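Local coordinates for putative endonuclease/exonuclease/phosphatase family protein (Bacteroides thetaiotaomicron, PDB 3MPR), which probably acts as a metal-dependent nuclease of the endonuclease/exonuclease/phosphatase family, hydrolysing phosphodiester bonds in nucleic acids, at residues Q159-M162 / K163-G166; D26-G29 / Q30-V34; S200-C204 / D205-A209. All coordinates share one frame; numbering follows the deposited sequence. Where two conformers were deposited one is given.

Contact 1: residues Q159-M162 / K163-G166. With ACY (acetic acid), chain F.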
# COMPACT_ATOMS: atom_id res chain seq x y z
N GLN A 159 28.13 10.61 -6.86
CA GLN A 159 27.92 11.14 -8.20
C GLN A 159 29.12 10.83 -9.13
O GLN A 159 28.94 10.57 -10.30
CB GLN A 159 27.60 12.63 -8.13
CG GLN A 159 26.26 12.90 -7.45
CD GLN A 159 26.07 14.35 -7.05
OE1 GLN A 159 25.93 14.66 -5.86
NE2 GLN A 159 26.04 15.24 -8.03
N GLU A 160 30.33 10.83 -8.60
CA GLU A 160 31.47 10.42 -9.42
C GLU A 160 31.38 8.94 -9.83
O GLU A 160 31.64 8.58 -10.98
CB GLU A 160 32.80 10.71 -8.73
CG GLU A 160 33.11 12.21 -8.64
CD GLU A 160 33.22 12.89 -10.01
OE1 GLU A 160 34.24 12.68 -10.70
OE2 GLU A 160 32.28 13.63 -10.39
N LYS A 161 30.98 8.08 -8.89
CA LYS A 161 30.81 6.66 -9.19
C LYS A 161 29.68 6.40 -10.18
O LYS A 161 29.74 5.46 -10.96
CB LYS A 161 30.59 5.84 -7.89
CG LYS A 161 31.84 5.75 -7.02
CD LYS A 161 32.93 4.86 -7.65
CE LYS A 161 34.24 4.96 -6.87
NZ LYS A 161 35.31 4.07 -7.41
N MSE A 162 28.63 7.23 -10.14
CA MSE A 162 27.54 7.08 -11.10
C MSE A 162 28.04 7.22 -12.52
O MSE A 162 27.60 6.51 -13.42
CB MSE A 162 26.45 8.12 -10.84
CG MSE A 162 25.68 7.86 -9.58
SE MSE A 162 24.28 9.19 -9.38
CE MSE A 162 23.19 8.22 -8.06
N LYS A 163 28.98 8.13 -12.73
CA LYS A 163 29.59 8.30 -14.04
C LYS A 163 30.60 7.18 -14.32
O LYS A 163 30.56 6.56 -15.38
CB LYS A 163 30.26 9.69 -14.16
CG LYS A 163 29.27 10.83 -14.30
CD LYS A 163 29.96 12.19 -14.31
CE LYS A 163 30.48 12.57 -12.94
NZ LYS A 163 31.08 13.93 -12.93
N GLU A 164 31.46 6.90 -13.36
CA GLU A 164 32.52 5.91 -13.55
C GLU A 164 31.93 4.56 -13.92
O GLU A 164 32.39 3.89 -14.85
CB GLU A 164 33.38 5.79 -12.29
CG GLU A 164 34.44 4.70 -12.32
CD GLU A 164 35.26 4.69 -11.03
OE1 GLU A 164 35.97 5.68 -10.76
OE2 GLU A 164 35.18 3.68 -10.29
N LEU A 165 30.88 4.17 -13.20
CA LEU A 165 30.30 2.82 -13.35
C LEU A 165 29.41 2.67 -14.59
O LEU A 165 28.90 1.59 -14.87
CB LEU A 165 29.55 2.42 -12.07
CG LEU A 165 30.50 2.44 -10.86
CD1 LEU A 165 29.74 2.17 -9.56
CD2 LEU A 165 31.64 1.44 -11.05
N GLY A 166 29.24 3.74 -15.35
CA GLY A 166 28.63 3.64 -16.66
C GLY A 166 29.56 2.94 -17.64
O GLY A 166 29.13 2.46 -18.68
C ACY F . 38.18 3.21 -6.33
O ACY F . 38.10 2.71 -7.49
OXT ACY F . 37.44 4.12 -5.85
CH3 ACY F . 39.24 2.68 -5.43
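Two salt bridges run along the exposed side of this last helical turn, Glu-160 with Lys-163 and Lys-161 with Glu-164, each spanning three residues. In the first, Lys-163 NZ donates to Glu-160 OE2 over 2.8 Å. It arrives on the syn side of that oxygen but 29° out of the carboxylate plane, the two side chains lying slantwise to each other. A bend at chi2 of Glu-160 (-61°) turns its carboxylate forward along the helix, toward Lys-163, and the lysine chain bends at chi3 to bring NZ to that oxygen.

The second pair runs alongside, both chains pointing the same way. Lys-161 NZ sits 2.9 Å from Glu-164 OE2, again syn and about as far out of plane. Glu-164 reaches this position with a fully extended chain. The same ammonium also donates to OXT of an acetic acid molecule, probably from the crystallisation liquor, with NZ and OXT 2.6 Å apart; the lysine thus has two oxygen partners, which would favour its charged form.

Backbone bonds mark where helix 148-164 runs out. This is the helix of the beta-alpha-beta unit that joins strands 135-142 and 173-178. Glu-164 N to Glu-160 O (2.9 Å) and Leu-165 N to Lys-161 O (2.8 Å) are regular i to i+4 bonds, while Lys-163 N makes two weak bonds, one to Gln-159 O four residues back and one to Glu-160 O three back. Beyond them Gly-166 N bonds to Lys-163 O, three residues back.

Apolar contacts lead round to the side that faces the sheet. Leu-165 CD1 approaches Lys-161 CB at 4.1 Å, and its side chain also packs on Leu-137 and Phe-139 of strand 135-142. Selenomethionine Met-162 packs on Phe-139, Ala-173 and Leu-175.

Contact 2: residues D26-G29 / Q30-V34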
# COMPACT_ATOMS: atom_id res chain seq x y z
N ASP A 26 9.96 -4.85 20.01
CA ASP A 26 10.22 -4.56 18.60
C ASP A 26 11.32 -5.45 18.07
O ASP A 26 12.16 -5.01 17.26
CB ASP A 26 10.64 -3.10 18.41
CG ASP A 26 9.54 -2.12 18.79
OD1 ASP A 26 8.39 -2.23 18.27
OD2 ASP A 26 9.83 -1.23 19.62
N GLY A 27 11.33 -6.70 18.50
CA GLY A 27 12.38 -7.63 18.13
C GLY A 27 12.37 -8.02 16.66
O GLY A 27 11.31 -8.16 16.06
N TRP A 28 13.56 -8.21 16.10
CA TRP A 28 13.71 -8.63 14.71
C TRP A 28 12.83 -9.82 14.37
O TRP A 28 12.14 -9.81 13.35
CB TRP A 28 15.17 -8.94 14.40
CG TRP A 28 15.43 -9.52 13.02
CD1 TRP A 28 15.86 -10.79 12.74
CD2 TRP A 28 15.24 -8.88 11.76
NE1 TRP A 28 15.97 -10.97 11.38
CE2 TRP A 28 15.61 -9.80 10.76
CE3 TRP A 28 14.83 -7.59 11.38
CZ2 TRP A 28 15.55 -9.49 9.40
CZ3 TRP A 28 14.77 -7.29 10.03
CH2 TRP A 28 15.13 -8.23 9.05
N GLY A 29 12.85 -10.85 15.21
CA GLY A 29 12.15 -12.08 14.89
C GLY A 29 10.65 -11.91 14.73
O GLY A 29 10.02 -12.60 13.94
N GLN A 30 10.09 -10.98 15.48
CA GLN A 30 8.68 -10.65 15.40
C GLN A 30 8.37 -9.74 14.20
O GLN A 30 7.32 -9.85 13.57
CB GLN A 30 8.26 -9.98 16.72
CG GLN A 30 6.86 -9.41 16.74
CD GLN A 30 6.46 -8.92 18.13
OE1 GLN A 30 6.19 -9.72 19.02
NE2 GLN A 30 6.42 -7.60 18.31
N ARG A 31 9.31 -8.85 13.87
CA ARG A 31 9.09 -7.79 12.88
C ARG A 31 9.27 -8.24 11.45
O ARG A 31 8.50 -7.86 10.57
CB ARG A 31 10.11 -6.65 13.07
CG ARG A 31 10.00 -5.89 14.36
CD ARG A 31 10.81 -4.61 14.32
NE ARG A 31 12.27 -4.79 14.35
CZ ARG A 31 13.06 -4.64 13.29
NH1 ARG A 31 12.54 -4.33 12.10
NH2 ARG A 31 14.38 -4.79 13.43
N TYR A 32 10.32 -9.01 11.20
CA TYR A 32 10.72 -9.26 9.82
C TYR A 32 9.72 -10.02 8.95
O TYR A 32 9.63 -9.78 7.75
CB TYR A 32 12.16 -9.83 9.73
CG TYR A 32 12.30 -11.34 9.73
CD1 TYR A 32 11.98 -12.09 8.61
CD2 TYR A 32 12.80 -12.01 10.84
CE1 TYR A 32 12.12 -13.48 8.60
CE2 TYR A 32 12.94 -13.38 10.85
CZ TYR A 32 12.61 -14.11 9.73
OH TYR A 32 12.77 -15.47 9.75
N PRO A 33 8.93 -10.93 9.56
CA PRO A 33 7.93 -11.58 8.71
C PRO A 33 6.93 -10.55 8.16
O PRO A 33 6.47 -10.71 7.03
CB PRO A 33 7.24 -12.55 9.67
CG PRO A 33 8.33 -12.89 10.68
CD PRO A 33 9.01 -11.55 10.89
N VAL A 34 6.63 -9.51 8.93
CA VAL A 34 5.75 -8.43 8.45
C VAL A 34 6.44 -7.59 7.36
O VAL A 34 5.84 -7.27 6.33
CB VAL A 34 5.30 -7.52 9.62
CG1 VAL A 34 4.31 -6.45 9.14
CG2 VAL A 34 4.67 -8.36 10.73
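Tyr-32 N bonds to Trp-28 O (2.9 Å) and Arg-31 N to Gly-27 O (3.0 Å), the opening i to i+4 bonds of helix 28-41, with Gly-27 at the N-cap position. This first turn belongs to a DNase I-like fold, close to the metal site: the side chain of Arg-31 is about 7 Å from that of Glu-51, a magnesium ligand seen in this protein although no magnesium is bound here.

Arg-31 doubles back toward the residues before the helix. Its chain bends at chi3 (-71°), which brings NE to Asp-26 O at 2.9 Å. The carbonyl oxygen lies close to the guanidinium plane, whereas NE stands well above the plane of the carbonyl. The other two nitrogens hold different backbone oxygens: NH1 those of Leu-14 and Pro-277, NH2 that of Arg-15. With all three nitrogens engaged, the group can hardly rotate, and it ties the helix start to two separate loops. NH2 also comes to the edge of the Trp-28 indole, 3.5 Å from CE3, with the two planes steeply inclined.

Over one face of that indole lies Tyr-32. Its CB sits 3.4 Å from the centroid of the six-membered ring, almost on the normal, a CH-pi contact. The phenol ring itself makes an offset stack with the five-membered ring, centroids 4.7 Å apart and planes at 25°. The helix backbone places CB over the indole; chi1 of 92°, off the staggered positions, then turns the phenol onto the five-membered ring. Helix 54-63 meets both aromatics through Met-60, and Trp-28 NE1 is hydrogen-bonded to Asp-59 OD2. Near that same nitrogen, Tyr-32 CD2 lies 3.4 Å from NE1.

Contact 3: residues S200-C204 / D205-A209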
# COMPACT_ATOMS: atom_id res chain seq x y z
N SER A 200 12.54 11.95 -5.75
CA SER A 200 11.25 11.37 -6.13
C SER A 200 10.09 12.05 -5.40
O SER A 200 8.99 12.14 -5.92
CB SER A 200 11.19 9.87 -5.81
OG SER A 200 12.10 9.11 -6.60
N TYR A 201 10.34 12.48 -4.17
CA TYR A 201 9.30 13.19 -3.41
C TYR A 201 8.86 14.44 -4.16
O TYR A 201 7.66 14.76 -4.22
CB TYR A 201 9.80 13.57 -2.02
CG TYR A 201 8.82 14.43 -1.25
CD1 TYR A 201 8.87 15.82 -1.33
CD2 TYR A 201 7.83 13.85 -0.45
CE1 TYR A 201 7.96 16.62 -0.63
CE2 TYR A 201 6.92 14.64 0.26
CZ TYR A 201 7.00 16.02 0.15
OH TYR A 201 6.10 16.80 0.84
N GLU A 202 9.83 15.14 -4.73
CA GLU A 202 9.54 16.41 -5.40
C GLU A 202 9.05 16.20 -6.83
O GLU A 202 8.20 16.96 -7.31
CB GLU A 202 10.77 17.33 -5.41
CG GLU A 202 11.28 17.71 -4.03
CD GLU A 202 10.35 18.66 -3.27
OE1 GLU A 202 9.41 19.21 -3.88
OE2 GLU A 202 10.56 18.84 -2.06
N LYS A 203 9.57 15.19 -7.52
CA LYS A 203 9.28 15.07 -8.95
C LYS A 203 8.10 14.16 -9.31
O LYS A 203 7.66 14.16 -10.46
CB LYS A 203 10.54 14.64 -9.71
CG LYS A 203 11.70 15.62 -9.55
CD LYS A 203 11.23 17.07 -9.73
CE LYS A 203 12.37 18.05 -9.50
NZ LYS A 203 11.89 19.47 -9.51
N CYS A 204 7.60 13.39 -8.35
CA CYS A 204 6.51 12.46 -8.63
C CYS A 204 5.28 13.19 -9.21
O CYS A 204 5.01 14.33 -8.84
CB CYS A 204 6.10 11.71 -7.36
SG CYS A 204 5.52 12.76 -6.00
N ASP A 205 4.55 12.53 -10.10
CA ASP A 205 3.22 13.00 -10.49
C ASP A 205 2.25 12.93 -9.33
O ASP A 205 1.48 13.87 -9.09
CB ASP A 205 2.65 12.15 -11.64
CG ASP A 205 3.45 12.29 -12.92
OD1 ASP A 205 4.06 13.36 -13.13
OD2 ASP A 205 3.47 11.33 -13.71
N TYR A 206 2.28 11.80 -8.62
CA TYR A 206 1.36 11.54 -7.52
C TYR A 206 2.10 11.30 -6.20
O TYR A 206 2.94 10.40 -6.10
CB TYR A 206 0.42 10.37 -7.85
CG TYR A 206 -0.71 10.28 -6.85
CD1 TYR A 206 -1.95 10.86 -7.10
CD2 TYR A 206 -0.52 9.66 -5.61
CE1 TYR A 206 -2.98 10.82 -6.16
CE2 TYR A 206 -1.54 9.61 -4.66
CZ TYR A 206 -2.76 10.19 -4.94
OH TYR A 206 -3.76 10.15 -4.00
N ARG A 207 1.80 12.12 -5.19
CA ARG A 207 2.45 12.01 -3.89
C ARG A 207 1.48 11.53 -2.81
O ARG A 207 0.42 12.14 -2.58
CB ARG A 207 3.07 13.35 -3.50
CG ARG A 207 3.82 13.35 -2.15
CD ARG A 207 4.16 14.77 -1.71
NE ARG A 207 5.13 15.40 -2.60
CZ ARG A 207 5.22 16.71 -2.80
NH1 ARG A 207 4.40 17.56 -2.19
NH2 ARG A 207 6.14 17.19 -3.63
N TYR A 208 1.84 10.43 -2.15
CA TYR A 208 1.10 9.86 -1.03
C TYR A 208 2.03 9.86 0.18
O TYR A 208 2.87 8.98 0.32
CB TYR A 208 0.65 8.43 -1.37
CG TYR A 208 -0.18 7.76 -0.30
CD1 TYR A 208 -1.27 8.40 0.26
CD2 TYR A 208 0.13 6.48 0.15
CE1 TYR A 208 -2.03 7.80 1.24
CE2 TYR A 208 -0.64 5.86 1.12
CZ TYR A 208 -1.72 6.53 1.66
OH TYR A 208 -2.48 5.93 2.62
N ALA A 209 1.88 10.85 1.04
CA ALA A 209 2.87 11.06 2.10
C ALA A 209 2.19 11.48 3.39
O ALA A 209 2.11 12.66 3.70
CB ALA A 209 3.88 12.12 1.67
O HOH W 1 6.44 20.06 -4.01
O HOH W 2 6.70 13.93 -12.82
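The guanidinium of Arg-207 lies flat on the ring of Tyr-201, centres 3.8 Å apart and planes only 3° from parallel. Tyr-201 CE1 falls under the middle of the guanidinium, while NE is displaced toward the rim of the phenol ring, so the contact is both a stack and a cation-pi interaction.

The same arginine grips the tyrosine's own backbone. Arg-207 NH2 at 2.9 Å and Arg-207 NE at 3.1 Å both donate to Tyr-201 O, side-on and from one face of the carbonyl plane, with the oxygen close to the guanidinium plane. This fork fixes the guanidinium's rotation and holds it level against the ring. Chi1 of Tyr-201 is 174°, which swings the phenol beside its own carbonyl carbon and lets one guanidinium meet ring and oxygen together.

These bonds close the tight connection by which helix 200-203 passes into strand 206-208, the outermost strand, within this chain, of the seven-stranded sheet of the DNase I-like fold. In the bend itself Cys-204 SG packs against Arg-207 CB at 3.5 Å.

Farther out, a water accepts from Arg-207 NH2 and donates to Glu-202 OE1, bridging two atoms that are themselves 3.9 Å apart, a long salt bridge. A second water spans Lys-203 O and Asp-205 OD1, and Asp-205 OD2 bonds to His-237. The Tyr-201 ring has a further cation-pi partner in Arg-226 and meets Tyr-241 edge-to-face. On the strand, Tyr-206 OH bonds to Gln-40 of the second subunit, and Tyr-208 stacks on Tyr-41 of that subunit.

How the contacts relate
From the N terminus the chain meets contact 2 first, where the loop after helix 19-24 enters helix 28-41, then contact 1 at the end of helix 148-164, then contact 3 at the turn from helix 200-203 into strand 206-208. Each closes a short local stretch; they follow in series, neither nesting nor crossing. Contacts 1 and 2 lie on opposite sides of the chain's centre, their own centres 36 Å apart. At contact 2, helix 28-41 packs on helix 54-63 and strand 248-251. Contact 1 belongs to the layer on the six-stranded sheet, contact 3 leads into the edge of the seven-stranded one. Contacts 2 and 3 each reach the second subunit, through Val-34 and strand 206-208 respectively.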